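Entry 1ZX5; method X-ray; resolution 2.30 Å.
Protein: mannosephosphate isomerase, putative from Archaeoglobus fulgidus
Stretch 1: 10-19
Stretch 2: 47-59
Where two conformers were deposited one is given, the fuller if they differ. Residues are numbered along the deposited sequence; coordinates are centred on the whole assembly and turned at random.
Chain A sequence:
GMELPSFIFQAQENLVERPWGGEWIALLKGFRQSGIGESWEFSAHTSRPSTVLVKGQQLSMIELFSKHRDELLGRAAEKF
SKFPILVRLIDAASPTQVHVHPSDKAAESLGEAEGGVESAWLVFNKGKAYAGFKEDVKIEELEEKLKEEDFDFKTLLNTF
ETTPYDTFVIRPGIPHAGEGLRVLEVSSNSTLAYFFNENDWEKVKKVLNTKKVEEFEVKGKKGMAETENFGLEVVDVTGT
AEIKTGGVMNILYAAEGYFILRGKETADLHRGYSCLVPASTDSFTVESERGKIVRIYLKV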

# COMPACT_ATOMS: atom_id res chain seq x y z
N GLN A 10 1.44 15.92 -3.20
CA GLN A 10 0.16 16.16 -2.51
C GLN A 10 0.16 17.56 -1.96
O GLN A 10 1.15 18.01 -1.40
CB GLN A 10 -0.07 15.18 -1.35
CG GLN A 10 -0.40 13.79 -1.81
CD GLN A 10 -1.09 12.94 -0.76
OE1 GLN A 10 -0.88 13.09 0.45
NE2 GLN A 10 -1.88 12.02 -1.22
N ALA A 11 -0.97 18.25 -2.13
CA ALA A 11 -1.18 19.60 -1.59
C ALA A 11 -1.38 19.60 -0.07
O ALA A 11 -0.97 20.55 0.62
CB ALA A 11 -2.38 20.23 -2.27
N GLN A 12 -2.03 18.55 0.44
CA GLN A 12 -2.33 18.40 1.87
C GLN A 12 -2.21 16.93 2.25
O GLN A 12 -2.38 16.05 1.40
CB GLN A 12 -3.72 18.96 2.23
CG GLN A 12 -4.89 18.50 1.34
CD GLN A 12 -6.28 18.90 1.86
OE1 GLN A 12 -6.52 20.06 2.22
NE2 GLN A 12 -7.19 17.94 1.90
N GLU A 13 -1.92 16.67 3.52
CA GLU A 13 -1.83 15.30 4.06
C GLU A 13 -3.24 14.65 4.06
O GLU A 13 -4.24 15.33 4.22
CB GLU A 13 -1.22 15.34 5.47
CG GLU A 13 -2.01 16.23 6.48
CD GLU A 13 -1.12 16.99 7.50
OE1 GLU A 13 0.13 16.90 7.42
OE2 GLU A 13 -1.69 17.69 8.37
N ASN A 14 -3.27 13.35 3.84
CA ASN A 14 -4.50 12.58 3.79
C ASN A 14 -4.40 11.47 4.84
O ASN A 14 -4.07 10.32 4.54
CB ASN A 14 -4.71 12.03 2.37
CG ASN A 14 -6.12 11.47 2.14
OD1 ASN A 14 -6.96 11.51 3.03
ND2 ASN A 14 -6.36 10.94 0.94
N LEU A 15 -4.68 11.83 6.09
CA LEU A 15 -4.45 10.96 7.25
C LEU A 15 -5.74 10.35 7.77
O LEU A 15 -6.82 10.92 7.58
CB LEU A 15 -3.75 11.73 8.38
CG LEU A 15 -2.49 12.51 7.97
CD1 LEU A 15 -1.87 13.25 9.18
CD2 LEU A 15 -1.45 11.58 7.28
N VAL A 16 -5.62 9.19 8.41
CA VAL A 16 -6.75 8.46 8.99
C VAL A 16 -6.43 8.13 10.44
O VAL A 16 -5.43 7.47 10.72
CB VAL A 16 -7.07 7.14 8.20
CG1 VAL A 16 -8.36 6.50 8.70
CG2 VAL A 16 -7.18 7.41 6.69
N GLU A 17 -7.29 8.60 11.34
CA GLU A 17 -7.22 8.29 12.76
C GLU A 17 -7.64 6.85 13.02
O GLU A 17 -8.66 6.39 12.49
CB GLU A 17 -8.08 9.27 13.59
CG GLU A 17 -7.59 10.73 13.46
CD GLU A 17 -8.52 11.77 14.09
OE1 GLU A 17 -9.28 11.42 15.00
OE2 GLU A 17 -8.47 12.95 13.67
N ARG A 18 -6.85 6.13 13.81
CA ARG A 18 -7.15 4.74 14.15
C ARG A 18 -6.80 4.52 15.61
O ARG A 18 -5.79 5.07 16.08
CB ARG A 18 -6.35 3.76 13.30
CG ARG A 18 -6.66 3.79 11.83
CD ARG A 18 -8.07 3.26 11.53
NE ARG A 18 -8.20 3.07 10.09
CZ ARG A 18 -9.34 3.14 9.40
NH1 ARG A 18 -10.48 3.39 10.03
NH2 ARG A 18 -9.33 2.95 8.09
N PRO A 19 -7.61 3.72 16.32
CA PRO A 19 -7.30 3.48 17.73
C PRO A 19 -5.99 2.70 17.89
O PRO A 19 -5.30 2.85 18.90
CB PRO A 19 -8.52 2.67 18.24
CG PRO A 19 -9.10 2.02 17.01
CD PRO A 19 -8.82 3.00 15.88
N SER A 47 -13.86 7.46 -1.22
CA SER A 47 -14.13 7.71 0.20
C SER A 47 -13.16 8.74 0.79
O SER A 47 -13.46 9.38 1.80
CB SER A 47 -14.11 6.41 1.01
OG SER A 47 -12.78 5.89 1.16
N ARG A 48 -12.00 8.91 0.14
CA ARG A 48 -10.89 9.62 0.76
C ARG A 48 -9.85 10.05 -0.29
O ARG A 48 -8.69 9.63 -0.24
CB ARG A 48 -10.32 8.69 1.85
CG ARG A 48 -9.26 9.24 2.74
CD ARG A 48 -9.46 8.82 4.19
NE ARG A 48 -10.00 7.47 4.41
CZ ARG A 48 -10.77 7.15 5.45
NH1 ARG A 48 -11.22 5.90 5.59
NH2 ARG A 48 -11.12 8.08 6.34
N PRO A 49 -10.26 10.89 -1.27
CA PRO A 49 -9.31 11.26 -2.32
C PRO A 49 -8.24 12.25 -1.85
O PRO A 49 -8.53 13.14 -1.04
CB PRO A 49 -10.21 11.89 -3.39
CG PRO A 49 -11.39 12.40 -2.65
CD PRO A 49 -11.58 11.54 -1.45
N SER A 50 -7.02 12.07 -2.34
CA SER A 50 -5.94 13.01 -2.06
C SER A 50 -6.10 14.21 -2.96
O SER A 50 -6.70 14.12 -4.03
CB SER A 50 -4.58 12.35 -2.31
OG SER A 50 -4.29 11.38 -1.32
N THR A 51 -5.58 15.34 -2.52
CA THR A 51 -5.53 16.51 -3.38
C THR A 51 -4.07 16.81 -3.71
O THR A 51 -3.18 16.69 -2.86
CB THR A 51 -6.29 17.76 -2.80
OG1 THR A 51 -5.56 18.29 -1.70
CG2 THR A 51 -7.71 17.41 -2.31
N VAL A 52 -3.83 17.19 -4.96
CA VAL A 52 -2.47 17.33 -5.47
C VAL A 52 -2.17 18.75 -5.97
O VAL A 52 -3.08 19.53 -6.25
CB VAL A 52 -2.17 16.28 -6.59
CG1 VAL A 52 -2.28 14.87 -6.04
CG2 VAL A 52 -3.07 16.47 -7.81
N LEU A 53 -0.88 19.06 -6.05
CA LEU A 53 -0.40 20.31 -6.65
C LEU A 53 0.23 20.05 -8.02
O LEU A 53 1.28 19.39 -8.12
CB LEU A 53 0.65 20.98 -5.76
CG LEU A 53 0.22 21.69 -4.48
CD1 LEU A 53 1.41 21.73 -3.50
CD2 LEU A 53 -0.31 23.09 -4.77
N VAL A 54 -0.42 20.57 -9.06
CA VAL A 54 0.13 20.51 -10.41
C VAL A 54 0.62 21.90 -10.85
O VAL A 54 -0.19 22.80 -11.12
CB VAL A 54 -0.89 19.91 -11.42
CG1 VAL A 54 -0.34 19.98 -12.84
CG2 VAL A 54 -1.21 18.47 -11.04
N LYS A 55 1.95 22.06 -10.92
CA LYS A 55 2.58 23.36 -11.21
C LYS A 55 2.10 24.48 -10.25
O LYS A 55 1.91 25.63 -10.65
CB LYS A 55 2.37 23.77 -12.69
CG LYS A 55 3.26 23.03 -13.71
CD LYS A 55 2.55 22.92 -15.08
CE LYS A 55 3.55 22.85 -16.25
NZ LYS A 55 4.09 21.48 -16.50
N GLY A 56 1.89 24.12 -8.99
CA GLY A 56 1.44 25.09 -8.00
C GLY A 56 -0.06 25.24 -7.77
O GLY A 56 -0.47 25.89 -6.79
N GLN A 57 -0.88 24.65 -8.65
CA GLN A 57 -2.35 24.69 -8.49
C GLN A 57 -2.93 23.39 -7.93
O GLN A 57 -2.45 22.29 -8.23
CB GLN A 57 -3.05 25.06 -9.80
CG GLN A 57 -3.01 26.55 -10.12
CD GLN A 57 -1.68 26.98 -10.70
OE1 GLN A 57 -0.94 26.17 -11.27
NE2 GLN A 57 -1.36 28.27 -10.55
N GLN A 58 -3.98 23.54 -7.13
CA GLN A 58 -4.57 22.45 -6.36
C GLN A 58 -5.77 21.78 -7.03
O GLN A 58 -6.68 22.47 -7.50
CB GLN A 58 -4.93 22.99 -4.97
CG GLN A 58 -5.62 22.01 -4.07
CD GLN A 58 -5.85 22.57 -2.69
OE1 GLN A 58 -6.99 22.67 -2.22
NE2 GLN A 58 -4.76 22.95 -2.01
N LEU A 59 -5.76 20.45 -7.09
CA LEU A 59 -6.91 19.65 -7.56
C LEU A 59 -6.92 18.23 -6.96
O LEU A 59 -5.92 17.77 -6.40
CB LEU A 59 -6.99 19.59 -9.09
CG LEU A 59 -5.95 18.81 -9.91
CD1 LEU A 59 -6.51 18.45 -11.28
CD2 LEU A 59 -4.66 19.60 -10.06
O HOH W 1 -4.54 15.02 0.12

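What holds the two backbones together where they come closest? Q10 and V52 form an antiparallel, non-hydrogen-bonded bridge pair, with Q10 CA and V52 CA 4.1 Å apart, and their side chains diverge from it. The neighbouring residues supply the direct backbone link: A11 N donates to T51 O at 2.8 Å, with an N-H...O angle of 153°. The same carbonyl also receives a CA-H...O contact, Q10 CA lying 3.4 Å from T51 O. Beyond this point the backbones separate enough for a water to fit between them; it donates to Q12 O at 2.7 Å and accepts from T51 N at 2.9 Å, so both backbone groups of T51 are engaged, one directly and one through water.

How does N14 make its contact with the other stretch by side chain alone? Its CA-to-CB bond points toward that stretch, and with chi1 at t and chi2 near 0° its amide nitrogen is delivered to two acceptors. N14 ND2 donates to R48 O at 2.9 Å and to S50 OG at 3.1 Å, with angles of 160° and 166°; two donations at such good angles use both hydrogens of the amide. One short side chain thus ties down the backbone of R48 and the hydroxyl of S50, two residues apart. On the amide's other arm, N14 OD1 lies 3.2 Å from R48 CG, a close approach to the aliphatic part of that arginine.

Why does Q10 reach the other stretch although its CA-to-CB bond points away from it? The chain leaves the backbone with chi1 at m and chi2 at t, and its end comes nearer again beside S50, whose own CA-to-CB bond points toward stretch 1. Q10 NE2 and S50 OG are only 2.5 Å apart, yet the angle is poor and the pair is not a hydrogen bond; both atoms have hydrogen-bonding partners elsewhere in the structure.

What do the side chains around A11 and T51 gain from packing? A11 points its methyl toward the other stretch, where A11 CB meets L53 CG at 3.7 Å and Q58 NE2 at 3.6 Å. L53 sets off sideways, but its m, t conformation brings its end nearer to A11, making a small apolar contact. T51, with chi1 at p, places its hydroxyl against carbon: T51 OG1 is 3.1 Å from Q12 CG and 3.8 Å from A11 CB. That oxygen is buried by the contact and has no hydrogen-bonding partner anywhere in the model, a polar cost of this packing.

How is the long side chain of R48 accommodated? It starts toward stretch 1 with chi1 at t, but chi2, at 139°, lies between wells. V16, with chi1 at t, covers one face of the guanidinium, V16 CG2 standing 3.6 Å from R48 NE. The like-charged R18 approaches obliquely, with R18 NH2 4.3 Å from R48 NH1.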